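Local coordinates for protein 11R-lipoxygenase (Gersemia fruticosa, PDB 3VF1) that probably adds molecular oxygen to polyunsaturated fatty acids as a calcium-regulated lipoxygenase with a non-heme iron, at residues Asp371-Met374 against Ala375-Trp378. Residues are numbered along the deposited sequence; the frame is centred on the assembly and turned at random.
Sequences DWIM and AKLW
The backbone N-H of A375 reaches D371 O at 2.9 Å and an N-H...O angle of 162°, the shortest of four successive i to i+4 bonds that carry the helix through these two turns. K376, L377 and W378 donate in the same way to W372, I373 and M374. Beside this ladder K376 lays its aliphatic chain across the indole of W372, the two side chains crossing at about a right angle. K376 CG stands 4.1 Å from the centroid of the five-membered ring of W372, over one face, in a CH-pi contact. Extended about CB-CG, the lysine chain bends about CG-CD (chi3 -63°), which turns K376 CE to 3.5 Å from W372 NE1 and leaves K376 NZ close to W372 NE1 and CD1. There W372 NE1 and K376 NZ share one acceptor, D254 OD1, the tryptophan through a hydrogen bond and the lysine through a salt bridge. Another side of the helix holds M374 and W378 in a Met-aromatic contact. With CG of M374 anti to the backbone N (chi1 174°) and the chain bent at the next two torsions, M374 SD comes to the edge of the W378 indole, 3.3 Å from W378 NE1. I373 and L377 run side by side, I373 CG2 4.0 Å from L377 CD1, and both lean on I612 of helix 609-615. This early part of helix 369-410 of the lipoxygenase domain, which further along carries the iron ligands H392 and H397, lies away from the iron itself. Alongside the apolar packing, the D371 carboxylate ties it to the backbone N-H groups of G605 and S607, while D254 probably offsets the charge of K376, a buried residue, and helps to hold the W372 indole in place.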
# COMPACT_ATOMS: atom_id res chain seq x y z
N ASP A 371 22.39 -10.85 27.78
CA ASP A 371 23.15 -10.17 26.73
C ASP A 371 22.60 -10.52 25.36
O ASP A 371 22.41 -9.65 24.52
CB ASP A 371 24.64 -10.54 26.80
CG ASP A 371 25.45 -9.59 27.66
OD1 ASP A 371 24.85 -8.73 28.34
OD2 ASP A 371 26.69 -9.70 27.67
N TRP A 372 22.33 -11.81 25.15
CA TRP A 372 21.81 -12.27 23.88
C TRP A 372 20.45 -11.64 23.58
O TRP A 372 20.17 -11.26 22.44
CB TRP A 372 21.69 -13.80 23.87
CG TRP A 372 21.11 -14.34 22.60
CD1 TRP A 372 20.00 -15.12 22.47
CD2 TRP A 372 21.62 -14.13 21.28
NE1 TRP A 372 19.78 -15.41 21.15
CE2 TRP A 372 20.76 -14.82 20.39
CE3 TRP A 372 22.71 -13.44 20.75
CZ2 TRP A 372 20.96 -14.83 19.01
CZ3 TRP A 372 22.91 -13.45 19.38
CH2 TRP A 372 22.04 -14.14 18.53
N ILE A 373 19.61 -11.53 24.60
CA ILE A 373 18.31 -10.90 24.45
C ILE A 373 18.48 -9.43 24.07
O ILE A 373 17.77 -8.92 23.20
CB ILE A 373 17.46 -11.02 25.73
CG1 ILE A 373 16.91 -12.45 25.85
CG2 ILE A 373 16.31 -10.02 25.72
CD1 ILE A 373 16.21 -12.73 27.17
N MET A 374 19.42 -8.76 24.72
CA MET A 374 19.70 -7.36 24.42
C MET A 374 20.12 -7.21 22.96
O MET A 374 19.62 -6.35 22.24
CB MET A 374 20.79 -6.82 25.34
CG MET A 374 21.26 -5.41 25.00
SD MET A 374 20.01 -4.14 25.30
CE MET A 374 20.14 -3.93 27.07
N ALA A 375 21.05 -8.07 22.53
CA ALA A 375 21.56 -8.01 21.17
C ALA A 375 20.43 -8.16 20.15
O ALA A 375 20.39 -7.45 19.15
CB ALA A 375 22.61 -9.09 20.96
N LYS A 376 19.52 -9.08 20.42
CA LYS A 376 18.40 -9.33 19.52
C LYS A 376 17.46 -8.13 19.43
O LYS A 376 16.97 -7.80 18.36
CB LYS A 376 17.62 -10.57 19.96
CG LYS A 376 18.36 -11.88 19.72
CD LYS A 376 17.49 -13.09 19.98
CE LYS A 376 17.05 -13.18 21.44
NZ LYS A 376 16.24 -14.40 21.70
N LEU A 377 17.23 -7.47 20.56
CA LEU A 377 16.35 -6.31 20.60
C LEU A 377 16.87 -5.19 19.71
O LEU A 377 16.10 -4.51 19.04
CB LEU A 377 16.17 -5.81 22.03
CG LEU A 377 15.36 -6.72 22.95
CD1 LEU A 377 15.49 -6.30 24.41
CD2 LEU A 377 13.89 -6.73 22.53
N TRP A 378 18.19 -5.00 19.71
CA TRP A 378 18.80 -3.95 18.91
C TRP A 378 18.77 -4.26 17.42
O TRP A 378 18.73 -3.36 16.59
CB TRP A 378 20.24 -3.70 19.36
CG TRP A 378 20.34 -2.82 20.58
CD1 TRP A 378 20.43 -3.23 21.88
CD2 TRP A 378 20.34 -1.39 20.61
NE1 TRP A 378 20.50 -2.13 22.71
CE2 TRP A 378 20.44 -0.99 21.96
CE3 TRP A 378 20.26 -0.40 19.62
CZ2 TRP A 378 20.47 0.34 22.34
CZ3 TRP A 378 20.29 0.93 20.00
CH2 TRP A 378 20.39 1.29 21.35